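Long-range contacts in endoglucanase (Humicola insolens, PDB 1DYS), which hydrolyses internal beta-1,4-glucosidic linkages of cellulose as a glycoside hydrolase family 6 endoglucanase: residues Val47-Trp52 with Ile306-Pro311; Ser217-Asn222 with Ile265-Val270; Gly313-Gln318 with Met329-Tyr334. All coordinates share one frame; numbering follows the deposited sequence. Where two conformers were deposited one is given.

Interaction 1: Val47-Trp52 with Ile306-Pro311; sequences VGTFYW and IVWVKP
V47 lays its CG1 methyl over one face of the W308 indole. The methyl lies 3.4 Å from the centroid of the six-membered ring, 8° off the ring normal, which makes a close CH-pi contact. With CG1 anti to the backbone N (chi1 173°), this branch of V47 is the one that meets the ring. The W308 NE1 is satisfied elsewhere, by the carbonyl of Q292.

F50 binds W308 through the backbone, its N donating to W308 O over 3.0 Å. Its ring carries V309 CG2 over one face, 4.2 Å from V309 CG2 to the F50 ring centroid. The other V309 methyl, CG1, packs on F50 CB at 3.9 Å.

W52 NE1 donates to V309 O over 2.8 Å, nearly straight at 166°, with the oxygen close to the indole plane. NE1 itself stands well above the V309 carbonyl plane. The same part of the ring packs on P311 CD. A leucine in place of W52 would probably leave V309 O without this donor and open a gap beside P311.

V307 pairs with I265 in the parallel sheet, and Y51 pairs with G82 and V84. W52 and K310 probably bind substrate. The contact joins the loop leading into strand 51-53, and that strand's first residues, to the C-terminal end of strand 303-307 and the loop after it, in the distorted beta/alpha barrel of family 6 cellulases.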
loop_
_atom_site.group_PDB
_atom_site.type_symbol
_atom_site.label_atom_id
_atom_site.label_comp_id
_atom_site.label_asym_id
_atom_site.label_seq_id
_atom_site.Cartn_x
_atom_site.Cartn_y
_atom_site.Cartn_z
ATOM N N VAL A 47 8.357 -3.769 25.664
ATOM C CA VAL A 47 9.207 -4.324 24.596
ATOM C C VAL A 47 9.361 -3.296 23.472
ATOM O O VAL A 47 8.315 -2.929 22.949
ATOM C CB VAL A 47 8.570 -5.607 24.056
ATOM C CG1 VAL A 47 9.269 -6.160 22.836
ATOM C CG2 VAL A 47 8.608 -6.735 25.123
ATOM N N GLY A 48 10.592 -2.807 23.270
ATOM C CA GLY A 48 10.724 -1.759 22.235
ATOM C C GLY A 48 10.575 -2.350 20.835
ATOM O O GLY A 48 10.940 -3.491 20.623
ATOM N N THR A 49 10.032 -1.534 19.925
ATOM C CA THR A 49 9.908 -1.962 18.531
ATOM C C THR A 49 10.285 -0.757 17.664
ATOM O O THR A 49 9.998 0.367 18.085
ATOM C CB THR A 49 8.490 -2.445 18.253
ATOM O OG1 THR A 49 8.260 -3.611 19.076
ATOM C CG2 THR A 49 8.396 -3.019 16.836
ATOM N N PHE A 50 10.957 -0.974 16.527
ATOM C CA PHE A 50 11.198 0.185 15.675
ATOM C C PHE A 50 9.918 0.749 15.062
ATOM O O PHE A 50 8.883 0.088 14.930
ATOM C CB PHE A 50 12.043 -0.317 14.475
ATOM C CG PHE A 50 13.504 -0.408 14.771
ATOM C CD1 PHE A 50 13.977 -1.107 15.861
ATOM C CD2 PHE A 50 14.416 0.240 13.952
ATOM C CE1 PHE A 50 15.322 -1.166 16.124
ATOM C CE2 PHE A 50 15.780 0.213 14.221
ATOM C CZ PHE A 50 16.253 -0.514 15.321
ATOM N N TYR A 51 10.033 2.032 14.703
ATOM C CA TYR A 51 8.993 2.757 13.946
ATOM C C TYR A 51 9.351 2.733 12.465
ATOM O O TYR A 51 10.474 3.135 12.089
ATOM C CB TYR A 51 9.027 4.222 14.418
ATOM C CG TYR A 51 8.488 4.506 15.811
ATOM C CD1 TYR A 51 9.300 4.205 16.904
ATOM C CD2 TYR A 51 7.266 5.089 16.051
ATOM C CE1 TYR A 51 8.905 4.446 18.200
ATOM C CE2 TYR A 51 6.848 5.348 17.354
ATOM C CZ TYR A 51 7.667 5.013 18.416
ATOM O OH TYR A 51 7.225 5.268 19.696
ATOM N N TRP A 52 8.434 2.296 11.606
ATOM C CA TRP A 52 8.666 2.233 10.191
ATOM C C TRP A 52 8.228 3.504 9.460
ATOM O O TRP A 52 7.062 3.872 9.470
ATOM C CB TRP A 52 7.928 1.046 9.573
ATOM C CG TRP A 52 8.551 -0.277 9.949
ATOM C CD1 TRP A 52 8.632 -0.841 11.192
ATOM C CD2 TRP A 52 9.228 -1.183 9.049
ATOM N NE1 TRP A 52 9.241 -2.065 11.133
ATOM C CE2 TRP A 52 9.624 -2.281 9.819
ATOM C CE3 TRP A 52 9.495 -1.155 7.675
ATOM C CZ2 TRP A 52 10.293 -3.376 9.242
ATOM C CZ3 TRP A 52 10.163 -2.235 7.111
ATOM C CH2 TRP A 52 10.544 -3.342 7.902
ATOM N N ILE A 306 19.964 -7.549 20.241
ATOM C CA ILE A 306 18.790 -8.216 19.669
ATOM C C ILE A 306 17.702 -7.159 19.801
ATOM O O ILE A 306 17.622 -6.499 20.838
ATOM C CB ILE A 306 18.374 -9.531 20.379
ATOM C CG1 ILE A 306 19.428 -10.574 20.005
ATOM C CG2 ILE A 306 16.950 -9.927 19.970
ATOM C CD1 ILE A 306 19.545 -11.813 20.855
ATOM N N VAL A 307 16.996 -6.831 18.717
ATOM C CA VAL A 307 15.924 -5.853 18.720
ATOM C C VAL A 307 14.658 -6.440 18.095
ATOM O O VAL A 307 14.640 -7.602 17.621
ATOM C CB VAL A 307 16.332 -4.573 17.913
ATOM C CG1 VAL A 307 17.495 -3.865 18.607
ATOM C CG2 VAL A 307 16.687 -5.003 16.488
ATOM N N TRP A 308 13.529 -5.744 18.179
ATOM C CA TRP A 308 12.333 -6.042 17.387
ATOM C C TRP A 308 12.170 -4.886 16.372
ATOM O O TRP A 308 12.116 -3.699 16.747
ATOM C CB TRP A 308 11.036 -6.182 18.156
ATOM C CG TRP A 308 10.877 -7.365 19.042
ATOM C CD1 TRP A 308 11.826 -8.260 19.399
ATOM C CD2 TRP A 308 9.650 -7.776 19.651
ATOM N NE1 TRP A 308 11.266 -9.243 20.213
ATOM C CE2 TRP A 308 9.948 -8.951 20.384
ATOM C CE3 TRP A 308 8.340 -7.266 19.652
ATOM C CZ2 TRP A 308 8.942 -9.579 21.131
ATOM C CZ3 TRP A 308 7.365 -7.896 20.388
ATOM C CH2 TRP A 308 7.676 -9.067 21.099
ATOM N N VAL A 309 12.127 -5.279 15.088
ATOM C CA VAL A 309 11.993 -4.238 14.052
ATOM C C VAL A 309 10.626 -4.394 13.395
ATOM O O VAL A 309 9.832 -3.486 13.470
ATOM C CB VAL A 309 13.150 -4.399 13.056
ATOM C CG1 VAL A 309 13.110 -3.234 12.068
ATOM C CG2 VAL A 309 14.512 -4.460 13.740
ATOM N N LYS A 310 10.339 -5.554 12.744
ATOM C CA LYS A 310 8.984 -5.711 12.213
ATOM C C LYS A 310 8.003 -5.783 13.365
ATOM O O LYS A 310 8.233 -6.519 14.340
ATOM C CB LYS A 310 8.945 -7.075 11.508
ATOM C CG LYS A 310 7.596 -7.652 11.161
ATOM C CD LYS A 310 6.914 -6.914 10.014
ATOM C CE LYS A 310 5.466 -7.410 9.978
ATOM N NZ LYS A 310 4.803 -6.891 8.717
ATOM N N PRO A 311 6.895 -5.120 13.278
ATOM C CA PRO A 311 5.842 -5.186 14.318
ATOM C C PRO A 311 5.014 -6.451 14.155
ATOM O O PRO A 311 4.140 -6.457 13.275
ATOM C CB PRO A 311 4.969 -3.937 14.162
ATOM C CG PRO A 311 5.869 -3.069 13.280
ATOM C CD PRO A 311 6.538 -4.064 12.334
#

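Interaction 2: Ser217-Asn222 with Ile265-Val270; sequences SSNVSN and IDQSRV
D266 meets S221 at the C-terminal ends of two neighbouring parallel strands, 215-218 and 262-266, in the family 6 barrel sheet. S218 and I265 form the last bridge between them, and D266 N donates to S218 O at 3.0 Å.

Beyond the bridge the chain 219-222 makes a type II turn. N219 aims its amide back across the contact. Its ND2 donates to D266 O over 2.9 Å, almost straight at 175°, with the oxygen in the amide plane. Q267 bends at chi2 (-72°), which brings its NE2 to the same D266 O. The two amides reach this oxygen from opposite faces of its plane.

The D266 side chain has CG anti to the backbone N (chi1 -163°). OD2 takes the S221 N-H on its anti side at 3.1 Å and also accepts from K310 N. OD1 accepts from S268 N, an Asx turn, and from S268 OG, both from one face of the carboxylate. V309 N is a further donor to OD1. Together these donors hold the carboxylate in one orientation.

The R269 guanidinium reaches S221 in the turn. NH1 is held by D316, while NH2 donates to S221 O over 2.9 Å, a bent bond with NH2 above the carbonyl plane. N222, a probable substrate-binding residue, bonds R276 through OD1. A water accepts from R269 NE at 2.8 Å and donates to both N222 O and S268 OG.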
loop_
_atom_site.group_PDB
_atom_site.type_symbol
_atom_site.label_atom_id
_atom_site.label_comp_id
_atom_site.label_asym_id
_atom_site.label_seq_id
_atom_site.Cartn_x
_atom_site.Cartn_y
_atom_site.Cartn_z
ATOM N N SER A 217 21.944 -4.549 9.803
ATOM C CA SER A 217 20.799 -5.178 10.470
ATOM C C SER A 217 20.478 -6.452 9.694
ATOM O O SER A 217 20.803 -6.534 8.507
ATOM C CB SER A 217 19.581 -4.251 10.535
ATOM O OG SER A 217 19.186 -3.773 9.235
ATOM N N SER A 218 19.849 -7.423 10.361
ATOM C CA SER A 218 19.473 -8.658 9.659
ATOM C C SER A 218 18.242 -9.266 10.310
ATOM O O SER A 218 17.876 -8.937 11.442
ATOM C CB SER A 218 20.640 -9.637 9.640
ATOM O OG SER A 218 20.814 -10.185 10.942
ATOM N N ASN A 219 17.600 -10.142 9.528
ATOM C CA ASN A 219 16.394 -10.848 9.927
ATOM C C ASN A 219 15.190 -9.915 10.036
ATOM O O ASN A 219 14.175 -10.359 10.643
ATOM C CB ASN A 219 16.574 -11.609 11.258
ATOM C CG ASN A 219 15.747 -12.892 11.355
ATOM O OD1 ASN A 219 15.734 -13.603 10.350
ATOM N ND2 ASN A 219 15.154 -13.109 12.528
ATOM N N VAL A 220 15.280 -8.678 9.546
ATOM C CA VAL A 220 14.138 -7.765 9.673
ATOM C C VAL A 220 12.990 -8.330 8.849
ATOM O O VAL A 220 13.068 -8.683 7.686
ATOM C CB VAL A 220 14.486 -6.339 9.211
ATOM C CG1 VAL A 220 13.197 -5.506 9.264
ATOM C CG2 VAL A 220 15.610 -5.799 10.085
ATOM N N SER A 221 11.848 -8.507 9.509
ATOM C CA SER A 221 10.650 -9.114 8.996
ATOM C C SER A 221 10.789 -10.601 8.726
ATOM O O SER A 221 9.823 -11.119 8.179
ATOM C CB SER A 221 10.120 -8.458 7.711
ATOM O OG SER A 221 10.164 -7.029 7.884
ATOM N N ASN A 222 11.892 -11.211 9.123
ATOM C CA ASN A 222 12.083 -12.631 8.864
ATOM C C ASN A 222 11.862 -13.345 10.205
ATOM O O ASN A 222 11.278 -12.811 11.125
ATOM C CB ASN A 222 13.382 -13.000 8.155
ATOM C CG ASN A 222 13.169 -14.119 7.174
ATOM O OD1 ASN A 222 13.038 -15.269 7.586
ATOM N ND2 ASN A 222 13.111 -13.824 5.867
ATOM N N ILE A 265 19.915 -7.531 15.363
ATOM C CA ILE A 265 19.218 -8.654 14.715
ATOM C C ILE A 265 17.782 -8.717 15.204
ATOM O O ILE A 265 17.488 -8.710 16.384
ATOM C CB ILE A 265 19.856 -10.013 15.085
ATOM C CG1 ILE A 265 21.255 -10.076 14.463
ATOM C CG2 ILE A 265 19.040 -11.189 14.534
ATOM C CD1 ILE A 265 21.987 -11.376 14.532
ATOM N N ASP A 266 16.835 -8.717 14.256
ATOM C CA ASP A 266 15.415 -8.702 14.605
ATOM C C ASP A 266 15.055 -10.094 15.146
ATOM O O ASP A 266 15.445 -11.085 14.516
ATOM C CB ASP A 266 14.594 -8.510 13.314
ATOM C CG ASP A 266 13.156 -8.069 13.547
ATOM O OD1 ASP A 266 12.645 -7.942 14.679
ATOM O OD2 ASP A 266 12.451 -7.831 12.512
ATOM N N GLN A 267 14.341 -10.123 16.267
ATOM C CA GLN A 267 13.759 -11.371 16.754
ATOM C C GLN A 267 12.293 -11.098 17.057
ATOM O O GLN A 267 11.671 -11.787 17.845
ATOM C CB GLN A 267 14.430 -11.952 18.020
ATOM C CG GLN A 267 15.837 -12.488 17.783
ATOM C CD GLN A 267 15.823 -13.792 16.992
ATOM O OE1 GLN A 267 15.700 -14.876 17.570
ATOM N NE2 GLN A 267 15.934 -13.669 15.695
ATOM N N SER A 268 11.671 -10.129 16.330
ATOM C CA SER A 268 10.251 -9.844 16.535
ATOM C C SER A 268 9.392 -11.069 16.302
ATOM O O SER A 268 8.381 -11.265 16.989
ATOM C CB SER A 268 9.791 -8.739 15.560
ATOM O OG SER A 268 10.083 -9.164 14.211
ATOM N N ARG A 269 9.746 -11.919 15.360
ATOM C CA ARG A 269 9.004 -13.155 15.084
ATOM C C ARG A 269 10.030 -14.250 14.805
ATOM O O ARG A 269 11.000 -13.995 14.101
ATOM C CB ARG A 269 8.155 -13.010 13.807
ATOM C CG ARG A 269 7.102 -11.913 13.919
ATOM C CD ARG A 269 6.196 -11.800 12.704
ATOM N NE ARG A 269 6.989 -11.386 11.521
ATOM C CZ ARG A 269 6.412 -11.231 10.335
ATOM N NH1 ARG A 269 5.130 -11.469 10.154
ATOM N NH2 ARG A 269 7.160 -10.854 9.276
ATOM N N VAL A 270 9.881 -15.424 15.408
ATOM C CA VAL A 270 10.765 -16.552 15.181
ATOM C C VAL A 270 9.915 -17.774 14.796
ATOM O O VAL A 270 8.988 -18.111 15.520
ATOM C CB VAL A 270 11.592 -16.862 16.450
ATOM C CG1 VAL A 270 12.520 -18.047 16.154
ATOM C CG2 VAL A 270 12.472 -15.699 16.877
HETATM O O HOH W 1 9.689 -10.594 11.808
HETATM O O HOH W 2 12.393 -11.590 13.590
#

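Interaction 3: Gly313-Gln318 with Met329-Tyr334; sequences GESDGQ and MWFDAY
W330 has CG anti to the backbone N (chi1 -170°), and this swings its indole back under G313. G313, at a positive phi (122°) where a CB would be jammed against the preceding carbonyl O, lies against the ring. G313 CA sits over the face of the six-membered ring, 4.1 Å from its centroid, as a CH-pi contact. G313 O also lies over this face, 3.6 Å from W330 CE3. A side chain at G313 would also run into W330 CH2.

The two backbones pair around E314 and W330. F331 N donates to G313 O over 2.8 Å, and S315 N donates to M329 O over 2.7 Å, nearly straight at 178°. Beside these bonds, F331 CB comes 3.4 Å from G313 O. The E314 CG packs on W330 CE3, with the carboxylate plane almost upright to the indole. E314 probably binds substrate, and its OE2 forms a salt bridge with K20.

S315 accepts from G317 N at 3.0 Å through its OG, an ST turn. The same OG is bonded to P325 O and N284 ND2, which should fix its rotation. W330 NE1 donates in the ring plane to D332 OD1, over 2.8 Å.

E97 of the second subunit accepts from W330 N, and M329 packs on S98 of that subunit. The contact ties the loop after strand 303-307 to the start of helix 332-340, where F331 is the N-cap residue. W330 packs on L21, Q23 and T24 of helix 15-29.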
loop_
_atom_site.group_PDB
_atom_site.type_symbol
_atom_site.label_atom_id
_atom_site.label_comp_id
_atom_site.label_asym_id
_atom_site.label_seq_id
_atom_site.Cartn_x
_atom_site.Cartn_y
_atom_site.Cartn_z
ATOM N N GLY A 313 2.273 -8.954 14.093
ATOM C CA GLY A 313 0.826 -8.768 14.168
ATOM C C GLY A 313 0.407 -7.910 12.961
ATOM O O GLY A 313 -0.723 -8.032 12.485
ATOM N N GLU A 314 1.332 -7.121 12.419
ATOM C CA GLU A 314 1.036 -6.410 11.157
ATOM C C GLU A 314 1.262 -7.380 10.001
ATOM O O GLU A 314 2.329 -7.957 9.930
ATOM C CB GLU A 314 2.049 -5.243 11.004
ATOM C CG GLU A 314 1.677 -4.087 11.908
ATOM C CD GLU A 314 2.464 -2.806 11.797
ATOM O OE1 GLU A 314 3.328 -2.711 10.901
ATOM O OE2 GLU A 314 2.252 -1.875 12.611
ATOM N N SER A 315 0.285 -7.612 9.138
ATOM C CA SER A 315 0.436 -8.589 8.081
ATOM C C SER A 315 1.566 -8.263 7.117
ATOM O O SER A 315 1.862 -7.110 6.816
ATOM C CB SER A 315 -0.887 -8.700 7.333
ATOM O OG SER A 315 -0.873 -9.656 6.296
ATOM N N ASP A 316 2.142 -9.337 6.599
ATOM C CA ASP A 316 3.126 -9.239 5.545
ATOM C C ASP A 316 2.455 -9.079 4.159
ATOM O O ASP A 316 3.147 -8.730 3.209
ATOM C CB ASP A 316 4.008 -10.481 5.504
ATOM C CG ASP A 316 4.849 -10.608 6.773
ATOM O OD1 ASP A 316 5.357 -9.564 7.216
ATOM O OD2 ASP A 316 4.922 -11.769 7.234
ATOM N N GLY A 317 1.182 -9.487 4.092
ATOM C CA GLY A 317 0.444 -9.475 2.809
ATOM C C GLY A 317 -0.712 -10.465 2.931
ATOM O O GLY A 317 -0.791 -11.191 3.931
ATOM N N GLN A 318 -1.560 -10.589 1.917
ATOM C CA GLN A 318 -2.706 -11.487 1.952
ATOM C C GLN A 318 -2.264 -12.876 1.500
ATOM O O GLN A 318 -2.534 -13.314 0.387
ATOM C CB GLN A 318 -3.825 -10.959 1.058
ATOM C CG GLN A 318 -4.209 -9.533 1.308
ATOM C CD GLN A 318 -5.306 -9.031 0.370
ATOM O OE1 GLN A 318 -4.933 -8.255 -0.495
ATOM N NE2 GLN A 318 -6.475 -9.568 0.687
ATOM N N MET A 329 -1.578 -4.292 7.466
ATOM C CA MET A 329 -2.878 -4.297 8.136
ATOM C C MET A 329 -2.798 -5.232 9.352
ATOM O O MET A 329 -2.079 -6.222 9.292
ATOM C CB MET A 329 -3.904 -4.787 7.120
ATOM C CG MET A 329 -5.099 -3.980 6.736
ATOM S SD MET A 329 -4.824 -2.309 6.170
ATOM C CE MET A 329 -5.366 -2.389 4.462
ATOM N N TRP A 330 -3.460 -4.881 10.439
ATOM C CA TRP A 330 -3.411 -5.694 11.646
ATOM C C TRP A 330 -4.088 -7.037 11.421
ATOM O O TRP A 330 -5.142 -7.168 10.799
ATOM C CB TRP A 330 -4.111 -4.923 12.762
ATOM C CG TRP A 330 -3.864 -5.615 14.070
ATOM C CD1 TRP A 330 -4.737 -6.298 14.834
ATOM C CD2 TRP A 330 -2.603 -5.624 14.764
ATOM N NE1 TRP A 330 -4.127 -6.775 15.995
ATOM C CE2 TRP A 330 -2.810 -6.339 15.949
ATOM C CE3 TRP A 330 -1.330 -5.115 14.505
ATOM C CZ2 TRP A 330 -1.806 -6.580 16.889
ATOM C CZ3 TRP A 330 -0.320 -5.318 15.430
ATOM C CH2 TRP A 330 -0.556 -6.067 16.610
ATOM N N PHE A 331 -3.429 -8.089 11.889
ATOM C CA PHE A 331 -3.840 -9.474 11.708
ATOM C C PHE A 331 -3.903 -10.080 13.112
ATOM O O PHE A 331 -2.918 -10.683 13.554
ATOM C CB PHE A 331 -2.818 -10.173 10.802
ATOM C CG PHE A 331 -3.115 -11.594 10.394
ATOM C CD1 PHE A 331 -4.302 -12.222 10.741
ATOM C CD2 PHE A 331 -2.203 -12.290 9.613
ATOM C CE1 PHE A 331 -4.573 -13.525 10.346
ATOM C CE2 PHE A 331 -2.450 -13.593 9.218
ATOM C CZ PHE A 331 -3.636 -14.198 9.590
ATOM N N ASP A 332 -5.050 -9.814 13.769
ATOM C CA ASP A 332 -5.098 -10.159 15.193
ATOM C C ASP A 332 -4.966 -11.622 15.516
ATOM O O ASP A 332 -4.344 -11.931 16.545
ATOM C CB ASP A 332 -6.333 -9.492 15.816
ATOM C CG ASP A 332 -6.176 -9.414 17.325
ATOM O OD1 ASP A 332 -5.328 -8.602 17.745
ATOM O OD2 ASP A 332 -6.907 -10.137 18.046
ATOM N N ALA A 333 -5.437 -12.561 14.678
ATOM C CA ALA A 333 -5.211 -13.964 14.997
ATOM C C ALA A 333 -3.704 -14.309 14.977
ATOM O O ALA A 333 -3.275 -15.213 15.686
ATOM C CB ALA A 333 -5.953 -14.832 13.984
ATOM N N TYR A 334 -2.994 -13.610 14.098
ATOM C CA TYR A 334 -1.550 -13.833 14.041
ATOM C C TYR A 334 -0.883 -13.292 15.306
ATOM O O TYR A 334 0.019 -13.977 15.811
ATOM C CB TYR A 334 -1.000 -13.238 12.755
ATOM C CG TYR A 334 0.380 -13.718 12.401
ATOM C CD1 TYR A 334 1.479 -13.142 13.034
ATOM C CD2 TYR A 334 0.625 -14.692 11.463
ATOM C CE1 TYR A 334 2.776 -13.539 12.736
ATOM C CE2 TYR A 334 1.896 -15.106 11.136
ATOM C CZ TYR A 334 2.972 -14.515 11.786
ATOM O OH TYR A 334 4.238 -14.938 11.482
#

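How the interactions relate
Interactions 1 and 2 have centres about 9 Å apart and share the parallel sheet, where strands 262-266 and 303-307 are neighbours. Interaction 2 is nested in the chain between the two segments of interaction 1. V307 O and Q267 N link them directly. Interaction 3 follows both in sequence, with its centre about 16 Å from each. D316 connects it to interaction 1 by a salt bridge to K310. Each interaction holds at least one probable substrate-binding residue. They bring the lead-in to strand 51-53, the C-terminal ends of strands 215-218, 262-266 and 303-307, and the loop before helix 332-340 together around the probable substrate site.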